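Local coordinates for protein valine-pyruvate aminotransferase (Salmonella typhimurium, PDB 3G7Q) that catalyses the pyridoxal-phosphate-dependent transfer of an amino group from valine to pyruvate, a reaction involved in alanine biosynthesis, at residues Tyr222-Ser232 / Lys335-Trp343; Leu366-Phe374 / His383-Asn391. All coordinates share one frame; numbering follows the deposited sequence.

Overall arrangement
The two contacts follow one another along the chain, contact 1 closing before contact 2 opens, and their centres lie about 19 Å apart. They meet through neighbouring antiparallel strands, 341-345 and 387-391, of one mixed sheet. Leu342 N lies 2.9 Å from Met390 O, a probable hydrogen bond, and the Trp343 ring packs on Cys387, with CZ2 3.4 Å from CB. Contact 1 joins the loop after strand 216-219 to the turn leading into strand 341-345, while contact 2 adds edge strand 368-369 beyond strand 387-391. Asn191 packs on Phe341 and hydrogen-bonds Arg389, and with Tyr222 and Lys250 probably marks the pyridoxal-phosphate side of both contacts.

Contact 1 (Tyr222-Ser232 / Lys335-Trp343); sequences YGVPFPGIIFS and KPEGAIFLW
Tyr222 lays one face of its ring over the methyl group of Ala339, a CH-pi contact with CB 3.8 Å from the ring centroid and 13° off the normal. With CG anti to the carbonyl carbon (chi1 -65°), the ring reaches along the turn, where CE1 meets Ile340 CG1 at 3.9 Å and OH comes within 3.5 Å of Phe341 CE2; the tyrosine crosses both side chains at about a right angle. Following an Asp-Asn-Ala sequence and touching Lys250, probably the cofactor lysine, Tyr222 probably corresponds to the active-site tyrosine beside the cofactor in fold-type I aminotransferases. Ala339 is also held through its backbone, its N donating to Ile229 O at 2.8 Å. Glu337 supplies the other backbone grip: its O accepts from Phe231 N at 2.7 Å, the donor standing above the carbonyl plane, and receives at best a weak bond from Ser232 OG. Glu337 CB packs on Ser232 OG at 3.6 Å, while OE1 takes a salt bridge from Lys167 NZ and a hydrogen bond from Val196 N. Ile230 and Gly338, CA atoms 3.9 Å apart, form a single beta bridge. The Phe231 ring turns an edge to Pro336 O, 3.4 Å from CD2. On the side of Ile229 and Ile340, helix 299-325 packs through Ile307 and Tyr311, and from Ile340 onward the chain passes beside strand 387-391.

Contact 2 (Leu366-Phe374 / His383-Asn391); sequences LMVPGHYFF and HTHQCMRMN. With EDO (1,2-ethanediol), chain F.
Val368 and Arg389 form an antiparallel hydrogen-bonded pair, Val368 N to Arg389 O at 3.0 Å and Arg389 N to Val368 O at 2.9 Å. Their side chains run side by side, and with Arg389 bent at chi3 (78°) the edge of the Phe373 ring, through CZ, is set against one face of the guanidinium, the two planes 49° apart, with NH1 3.7 Å from CE2. Across the sheet, the methyl group of Met388, a selenomethionine, folds back onto Met367 CB and the Pro369 ring. Gly370 N bonds to Cys387 O at 2.8 Å, just ahead of the 3-10 segment 371-372. Here Thr384 faces two rings: OG1 hydrogen-bonds His371 ND1 at 2.8 Å, and CG2 sits over a face of Phe374, 3.5 Å from the centroid. His371 also makes an offset stack on His385, the planes 23° apart. Tyr372 OH hydrogen-bonds O1 of an ethanediol, probably from the crystallisation liquor.

Farther out, Asn191 OD1 and Gly37 O position Arg389 at NH1 and NH2. Arg389, in the Arg-Met-Asn sequence of strand 387-391, probably corresponds to the arginine that binds the substrate carboxylate in class I aminotransferases. Glu354 of helix 353-362, bonded to His385 ND1, would help hold that ring in the stack. Thr384 OG1 also bonds to the carbonyl O of Trp381, which can only accept, so its single proton probably goes there, leaving OG1 to accept from His371 ND1.

Contact 1 (Tyr222-Ser232 / Lys335-Trp343)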
loop_
_atom_site.group_PDB
_atom_site.type_symbol
_atom_site.label_atom_id
_atom_site.label_comp_id
_atom_site.label_asym_id
_atom_site.label_seq_id
_atom_site.Cartn_x
_atom_site.Cartn_y
_atom_site.Cartn_z
ATOM N N TYR A 222 17.270 -7.911 -3.334
ATOM C CA TYR A 222 18.664 -7.578 -3.142
ATOM C C TYR A 222 19.554 -7.860 -4.333
ATOM O O TYR A 222 20.733 -7.551 -4.288
ATOM C CB TYR A 222 19.234 -8.358 -1.927
ATOM C CG TYR A 222 18.600 -7.954 -0.629
ATOM C CD1 TYR A 222 19.064 -6.849 0.085
ATOM C CD2 TYR A 222 17.525 -8.649 -0.117
ATOM C CE1 TYR A 222 18.480 -6.474 1.256
ATOM C CE2 TYR A 222 16.942 -8.274 1.068
ATOM C CZ TYR A 222 17.427 -7.176 1.733
ATOM O OH TYR A 222 16.867 -6.792 2.898
ATOM N N GLY A 223 19.000 -8.433 -5.391
ATOM C CA GLY A 223 19.799 -8.892 -6.505
ATOM C C GLY A 223 20.012 -7.929 -7.667
ATOM O O GLY A 223 19.866 -6.723 -7.542
ATOM N N VAL A 224 20.418 -8.522 -8.777
ATOM C CA VAL A 224 20.753 -7.854 -10.020
ATOM C C VAL A 224 19.500 -7.707 -10.851
ATOM O O VAL A 224 18.693 -8.616 -10.875
ATOM C CB VAL A 224 21.812 -8.744 -10.751
ATOM C CG1 VAL A 224 21.796 -8.551 -12.220
ATOM C CG2 VAL A 224 23.188 -8.527 -10.121
ATOM N N PRO A 225 19.378 -6.628 -11.636
ATOM C CA PRO A 225 20.288 -5.526 -11.885
ATOM C C PRO A 225 20.315 -4.416 -10.829
ATOM O O PRO A 225 21.232 -3.617 -10.858
ATOM C CB PRO A 225 19.796 -4.972 -13.240
ATOM C CG PRO A 225 18.376 -5.316 -13.265
ATOM C CD PRO A 225 18.228 -6.597 -12.553
ATOM N N PHE A 226 19.325 -4.364 -9.935
ATOM C CA PHE A 226 19.315 -3.394 -8.832
ATOM C C PHE A 226 18.605 -4.028 -7.646
ATOM O O PHE A 226 17.597 -4.688 -7.828
ATOM C CB PHE A 226 18.644 -2.072 -9.227
ATOM C CG PHE A 226 17.228 -2.218 -9.670
ATOM C CD1 PHE A 226 16.195 -2.160 -8.759
ATOM C CD2 PHE A 226 16.934 -2.423 -11.010
ATOM C CE1 PHE A 226 14.881 -2.325 -9.172
ATOM C CE2 PHE A 226 15.643 -2.571 -11.415
ATOM C CZ PHE A 226 14.625 -2.526 -10.505
ATOM N N PRO A 227 19.086 -3.789 -6.418
ATOM C CA PRO A 227 20.218 -2.937 -6.028
ATOM C C PRO A 227 21.604 -3.548 -6.133
ATOM O O PRO A 227 22.597 -2.862 -5.884
ATOM C CB PRO A 227 19.883 -2.611 -4.576
ATOM C CG PRO A 227 19.277 -3.879 -4.087
ATOM C CD PRO A 227 18.414 -4.356 -5.233
ATOM N N GLY A 228 21.701 -4.807 -6.525
ATOM C CA GLY A 228 23.006 -5.420 -6.752
ATOM C C GLY A 228 23.813 -5.751 -5.516
ATOM O O GLY A 228 25.024 -5.833 -5.579
ATOM N N ILE A 229 23.134 -5.982 -4.404
ATOM C CA ILE A 229 23.803 -6.365 -3.147
ATOM C C ILE A 229 23.989 -7.892 -3.149
ATOM O O ILE A 229 23.321 -8.640 -2.386
ATOM C CB ILE A 229 23.031 -5.865 -1.916
ATOM C CG1 ILE A 229 22.703 -4.357 -2.007
ATOM C CG2 ILE A 229 23.884 -6.152 -0.612
ATOM C CD1 ILE A 229 21.722 -3.815 -1.016
ATOM N N ILE A 230 24.895 -8.326 -4.000
ATOM C CA ILE A 230 25.218 -9.729 -4.196
ATOM C C ILE A 230 26.701 -9.854 -4.399
ATOM O O ILE A 230 27.309 -9.103 -5.188
ATOM C CB ILE A 230 24.378 -10.323 -5.372
ATOM C CG1 ILE A 230 24.635 -11.816 -5.512
ATOM C CG2 ILE A 230 24.681 -9.553 -6.689
ATOM C CD1 ILE A 230 23.634 -12.521 -6.423
ATOM N N PHE A 231 27.300 -10.813 -3.692
ATOM C CA PHE A 231 28.740 -11.012 -3.674
ATOM C C PHE A 231 29.184 -12.359 -4.261
ATOM O O PHE A 231 30.335 -12.782 -4.095
ATOM C CB PHE A 231 29.236 -10.908 -2.232
ATOM C CG PHE A 231 28.571 -9.793 -1.431
ATOM C CD1 PHE A 231 28.555 -8.486 -1.901
ATOM C CD2 PHE A 231 27.990 -10.047 -0.196
ATOM C CE1 PHE A 231 27.968 -7.489 -1.191
ATOM C CE2 PHE A 231 27.396 -9.049 0.509
ATOM C CZ PHE A 231 27.360 -7.788 0.025
ATOM N N SER A 232 28.262 -13.085 -4.850
ATOM C CA SER A 232 28.580 -14.372 -5.390
ATOM C C SER A 232 28.084 -14.425 -6.805
ATOM O O SER A 232 27.344 -13.537 -7.238
ATOM C CB SER A 232 27.857 -15.448 -4.595
ATOM O OG SER A 232 26.459 -15.191 -4.729
ATOM N N LYS A 335 27.617 -18.380 4.857
ATOM C CA LYS A 335 28.392 -17.653 3.831
ATOM C C LYS A 335 27.597 -16.437 3.349
ATOM O O LYS A 335 26.470 -16.554 2.942
ATOM C CB LYS A 335 28.732 -18.573 2.669
ATOM C CG LYS A 335 29.626 -17.861 1.669
ATOM C CD LYS A 335 29.943 -18.771 0.520
ATOM C CE LYS A 335 31.012 -18.098 -0.345
ATOM N NZ LYS A 335 31.390 -19.006 -1.452
ATOM N N PRO A 336 28.168 -15.235 3.470
ATOM C CA PRO A 336 27.417 -14.041 3.115
ATOM C C PRO A 336 27.483 -13.796 1.610
ATOM O O PRO A 336 28.381 -13.125 1.121
ATOM C CB PRO A 336 28.141 -12.943 3.917
ATOM C CG PRO A 336 29.436 -13.362 4.015
ATOM C CD PRO A 336 29.479 -14.890 4.042
ATOM N N GLU A 337 26.533 -14.360 0.879
ATOM C CA GLU A 337 26.556 -14.265 -0.596
ATOM C C GLU A 337 25.797 -13.058 -1.153
ATOM O O GLU A 337 25.933 -12.733 -2.346
ATOM C CB GLU A 337 26.071 -15.588 -1.212
ATOM C CG GLU A 337 26.969 -16.769 -0.867
ATOM C CD GLU A 337 26.548 -18.031 -1.539
ATOM O OE1 GLU A 337 25.432 -18.505 -1.296
ATOM O OE2 GLU A 337 27.350 -18.560 -2.333
ATOM N N GLY A 338 25.066 -12.349 -0.302
ATOM C CA GLY A 338 24.353 -11.164 -0.677
ATOM C C GLY A 338 23.483 -10.706 0.460
ATOM O O GLY A 338 23.505 -11.288 1.560
ATOM N N ALA A 339 22.694 -9.671 0.192
ATOM C CA ALA A 339 21.842 -9.033 1.153
ATOM C C ALA A 339 22.648 -8.363 2.300
ATOM O O ALA A 339 23.877 -8.189 2.201
ATOM C CB ALA A 339 20.695 -9.976 1.688
ATOM N N ILE A 340 21.929 -7.964 3.328
ATOM C CA ILE A 340 22.469 -7.055 4.356
ATOM C C ILE A 340 22.517 -7.652 5.765
ATOM O O ILE A 340 22.637 -6.915 6.766
ATOM C CB ILE A 340 21.632 -5.722 4.363
ATOM C CG1 ILE A 340 20.156 -5.953 4.762
ATOM C CG2 ILE A 340 21.772 -4.997 2.980
ATOM C CD1 ILE A 340 19.315 -4.639 4.967
ATOM N N PHE A 341 22.428 -8.978 5.820
ATOM C CA PHE A 341 22.384 -9.699 7.081
ATOM C C PHE A 341 23.514 -10.703 7.247
ATOM O O PHE A 341 24.094 -11.159 6.282
ATOM C CB PHE A 341 21.088 -10.516 7.165
ATOM C CG PHE A 341 19.849 -9.706 6.894
ATOM C CD1 PHE A 341 19.317 -8.873 7.870
ATOM C CD2 PHE A 341 19.263 -9.731 5.648
ATOM C CE1 PHE A 341 18.195 -8.091 7.600
ATOM C CE2 PHE A 341 18.124 -8.933 5.374
ATOM C CZ PHE A 341 17.606 -8.132 6.329
ATOM N N LEU A 342 23.784 -11.030 8.502
ATOM C CA LEU A 342 24.585 -12.181 8.838
ATOM C C LEU A 342 23.677 -13.126 9.649
ATOM O O LEU A 342 22.919 -12.710 10.549
ATOM C CB LEU A 342 25.855 -11.830 9.598
ATOM C CG LEU A 342 26.931 -11.112 8.794
ATOM C CD1 LEU A 342 28.087 -10.675 9.741
ATOM C CD2 LEU A 342 27.456 -11.986 7.646
ATOM N N TRP A 343 23.744 -14.389 9.286
ATOM C CA TRP A 343 22.987 -15.455 9.953
ATOM C C TRP A 343 23.990 -16.253 10.753
ATOM O O TRP A 343 24.913 -16.902 10.185
ATOM C CB TRP A 343 22.290 -16.296 8.912
ATOM C CG TRP A 343 21.478 -17.467 9.367
ATOM C CD1 TRP A 343 21.795 -18.776 9.261
ATOM C CD2 TRP A 343 20.139 -17.419 9.891
ATOM N NE1 TRP A 343 20.769 -19.544 9.711
ATOM C CE2 TRP A 343 19.736 -18.743 10.100
ATOM C CE3 TRP A 343 19.263 -16.383 10.224
ATOM C CZ2 TRP A 343 18.480 -19.077 10.619
ATOM C CZ3 TRP A 343 18.005 -16.705 10.722
ATOM C CH2 TRP A 343 17.632 -18.043 10.915
#

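Contact 2 (Leu366-Phe374 / His383-Asn391)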
loop_
_atom_site.group_PDB
_atom_site.type_symbol
_atom_site.label_atom_id
_atom_site.label_comp_id
_atom_site.label_asym_id
_atom_site.label_seq_id
_atom_site.Cartn_x
_atom_site.Cartn_y
_atom_site.Cartn_z
ATOM N N LEU A 366 19.679 -6.111 20.531
ATOM C CA LEU A 366 18.599 -6.775 19.852
ATOM C C LEU A 366 19.046 -7.433 18.541
ATOM O O LEU A 366 19.627 -6.769 17.682
ATOM C CB LEU A 366 17.488 -5.778 19.567
ATOM C CG LEU A 366 16.740 -5.231 20.783
ATOM C CD1 LEU A 366 15.785 -4.194 20.260
ATOM C CD2 LEU A 366 16.007 -6.335 21.596
HETATM N N MSE A 367 18.754 -8.744 18.422
HETATM C CA MSE A 367 18.964 -9.559 17.222
HETATM C C MSE A 367 17.686 -10.388 17.075
HETATM O O MSE A 367 16.863 -10.402 17.993
HETATM C CB MSE A 367 20.200 -10.455 17.361
HETATM C CG MSE A 367 21.438 -9.658 17.540
HETATM SE SE MSE A 367 22.982 -10.888 17.660
HETATM C CE MSE A 367 24.435 -9.583 17.542
ATOM N N VAL A 368 17.494 -11.041 15.930
ATOM C CA VAL A 368 16.258 -11.813 15.709
ATOM C C VAL A 368 16.458 -13.302 15.945
ATOM O O VAL A 368 17.343 -13.910 15.367
ATOM C CB VAL A 368 15.669 -11.616 14.290
ATOM C CG1 VAL A 368 14.256 -12.202 14.240
ATOM C CG2 VAL A 368 15.659 -10.125 13.905
ATOM N N PRO A 369 15.661 -13.899 16.831
ATOM C CA PRO A 369 15.774 -15.344 16.972
ATOM C C PRO A 369 15.452 -16.061 15.665
ATOM O O PRO A 369 14.492 -15.717 14.975
ATOM C CB PRO A 369 14.722 -15.677 18.049
ATOM C CG PRO A 369 14.520 -14.432 18.751
ATOM C CD PRO A 369 14.690 -13.329 17.777
ATOM N N GLY A 370 16.261 -17.054 15.330
ATOM C CA GLY A 370 16.134 -17.763 14.062
ATOM C C GLY A 370 14.893 -18.596 13.842
ATOM O O GLY A 370 14.459 -18.785 12.710
ATOM N N HIS A 371 14.280 -19.066 14.918
ATOM C CA HIS A 371 13.159 -19.987 14.766
ATOM C C HIS A 371 12.016 -19.409 13.981
ATOM O O HIS A 371 11.292 -20.140 13.314
ATOM C CB HIS A 371 12.664 -20.442 16.138
ATOM C CG HIS A 371 11.511 -21.393 16.084
ATOM N ND1 HIS A 371 11.601 -22.656 15.529
ATOM C CD2 HIS A 371 10.250 -21.281 16.565
ATOM C CE1 HIS A 371 10.433 -23.262 15.639
ATOM N NE2 HIS A 371 9.601 -22.459 16.281
ATOM N N TYR A 372 11.893 -18.096 14.015
ATOM C CA TYR A 372 10.813 -17.430 13.360
ATOM C C TYR A 372 10.873 -17.455 11.832
ATOM O O TYR A 372 9.863 -17.185 11.188
ATOM C CB TYR A 372 10.694 -16.004 13.920
ATOM C CG TYR A 372 10.505 -15.989 15.439
ATOM C CD1 TYR A 372 9.495 -16.746 16.048
ATOM C CD2 TYR A 372 11.309 -15.210 16.255
ATOM C CE1 TYR A 372 9.323 -16.750 17.434
ATOM C CE2 TYR A 372 11.135 -15.198 17.640
ATOM C CZ TYR A 372 10.149 -15.968 18.228
ATOM O OH TYR A 372 9.971 -15.944 19.613
ATOM N N PHE A 373 12.019 -17.840 11.249
ATOM C CA PHE A 373 12.171 -17.916 9.799
ATOM C C PHE A 373 11.930 -19.305 9.187
ATOM O O PHE A 373 12.297 -19.532 8.032
ATOM C CB PHE A 373 13.575 -17.428 9.409
ATOM C CG PHE A 373 13.865 -16.019 9.832
ATOM C CD1 PHE A 373 14.415 -15.742 11.072
ATOM C CD2 PHE A 373 13.578 -14.952 8.987
ATOM C CE1 PHE A 373 14.693 -14.423 11.466
ATOM C CE2 PHE A 373 13.843 -13.645 9.380
ATOM C CZ PHE A 373 14.403 -13.387 10.628
ATOM N N PHE A 374 11.378 -20.231 9.964
ATOM C CA PHE A 374 11.134 -21.597 9.512
ATOM C C PHE A 374 9.691 -22.052 9.703
ATOM O O PHE A 374 9.452 -23.153 10.165
ATOM C CB PHE A 374 11.982 -22.576 10.309
ATOM C CG PHE A 374 13.450 -22.433 10.122
ATOM C CD1 PHE A 374 14.192 -21.639 10.975
ATOM C CD2 PHE A 374 14.109 -23.181 9.170
ATOM C CE1 PHE A 374 15.542 -21.539 10.828
ATOM C CE2 PHE A 374 15.473 -23.083 9.025
ATOM C CZ PHE A 374 16.195 -22.264 9.865
ATOM N N HIS A 383 18.019 -27.330 15.406
ATOM C CA HIS A 383 18.793 -26.309 14.700
ATOM C C HIS A 383 18.133 -24.936 14.634
ATOM O O HIS A 383 18.815 -23.913 14.767
ATOM C CB HIS A 383 19.036 -26.794 13.274
ATOM C CG HIS A 383 19.808 -25.829 12.421
ATOM N ND1 HIS A 383 21.183 -25.768 12.438
ATOM C CD2 HIS A 383 19.403 -24.955 11.466
ATOM C CE1 HIS A 383 21.586 -24.860 11.561
ATOM N NE2 HIS A 383 20.527 -24.353 10.957
ATOM N N THR A 384 16.820 -24.880 14.444
ATOM C CA THR A 384 16.129 -23.591 14.332
ATOM C C THR A 384 16.254 -22.765 15.607
ATOM O O THR A 384 16.126 -21.552 15.568
ATOM C CB THR A 384 14.646 -23.739 13.962
ATOM O OG1 THR A 384 13.884 -24.276 15.052
ATOM C CG2 THR A 384 14.499 -24.633 12.707
ATOM N N HIS A 385 16.523 -23.431 16.725
ATOM C CA HIS A 385 16.690 -22.748 18.009
ATOM C C HIS A 385 18.146 -22.434 18.341
ATOM O O HIS A 385 18.465 -22.084 19.481
ATOM C CB HIS A 385 16.058 -23.617 19.103
ATOM C CG HIS A 385 14.588 -23.746 18.940
ATOM N ND1 HIS A 385 13.738 -22.715 19.273
ATOM C CD2 HIS A 385 13.817 -24.727 18.420
ATOM C CE1 HIS A 385 12.496 -23.074 19.003
ATOM N NE2 HIS A 385 12.514 -24.289 18.478
ATOM N N GLN A 386 19.035 -22.544 17.362
ATOM C CA GLN A 386 20.445 -22.275 17.577
ATOM C C GLN A 386 20.951 -21.139 16.688
ATOM O O GLN A 386 22.139 -20.871 16.685
ATOM C CB GLN A 386 21.256 -23.539 17.289
ATOM C CG GLN A 386 20.894 -24.682 18.197
ATOM C CD GLN A 386 21.575 -25.999 17.868
ATOM O OE1 GLN A 386 22.465 -26.103 17.007
ATOM N NE2 GLN A 386 21.146 -27.033 18.570
ATOM N N CYS A 387 20.047 -20.462 15.968
ATOM C CA CYS A 387 20.436 -19.409 15.033
ATOM C C CYS A 387 19.827 -18.067 15.383
ATOM O O CYS A 387 18.792 -17.997 16.062
ATOM C CB CYS A 387 20.014 -19.766 13.607
ATOM S SG CYS A 387 20.677 -21.290 12.902
HETATM N N MSE A 388 20.474 -17.008 14.913
HETATM C CA MSE A 388 19.966 -15.655 15.028
HETATM C C MSE A 388 20.336 -14.863 13.799
HETATM O O MSE A 388 21.353 -15.122 13.165
HETATM C CB MSE A 388 20.540 -14.924 16.242
HETATM C CG MSE A 388 20.195 -15.587 17.570
HETATM SE SE MSE A 388 20.423 -14.364 19.084
HETATM C CE MSE A 388 18.775 -13.662 18.586
ATOM N N ARG A 389 19.513 -13.875 13.467
ATOM C CA ARG A 389 19.840 -12.967 12.377
ATOM C C ARG A 389 20.275 -11.609 12.930
ATOM O O ARG A 389 19.639 -11.070 13.846
ATOM C CB ARG A 389 18.624 -12.718 11.500
ATOM C CG ARG A 389 18.932 -11.962 10.209
ATOM C CD ARG A 389 17.637 -11.450 9.521
ATOM N NE ARG A 389 17.087 -10.243 10.155
ATOM C CZ ARG A 389 15.925 -9.671 9.813
ATOM N NH1 ARG A 389 15.176 -10.183 8.842
ATOM N NH2 ARG A 389 15.501 -8.585 10.450
HETATM N N MSE A 390 21.320 -11.047 12.347
HETATM C CA MSE A 390 21.735 -9.676 12.623
HETATM C C MSE A 390 21.884 -8.911 11.309
HETATM O O MSE A 390 22.075 -9.511 10.238
HETATM C CB MSE A 390 23.048 -9.620 13.398
HETATM C CG MSE A 390 24.218 -10.261 12.720
HETATM SE SE MSE A 390 25.883 -9.727 13.691
HETATM C CE MSE A 390 26.128 -7.988 12.971
ATOM N N ASN A 391 21.823 -7.584 11.410
ATOM C CA ASN A 391 22.000 -6.659 10.284
ATOM C C ASN A 391 23.415 -6.113 10.419
ATOM O O ASN A 391 23.766 -5.626 11.496
ATOM C CB ASN A 391 20.940 -5.561 10.360
ATOM C CG ASN A 391 20.999 -4.601 9.194
ATOM O OD1 ASN A 391 22.079 -4.181 8.783
ATOM N ND2 ASN A 391 19.812 -4.207 8.681
HETATM C C1 EDO F . 11.431 -13.138 20.611
HETATM O O1 EDO F . 11.573 -14.449 21.181
HETATM C C2 EDO F . 10.744 -12.193 21.599
HETATM O O2 EDO F . 9.403 -12.618 21.884
#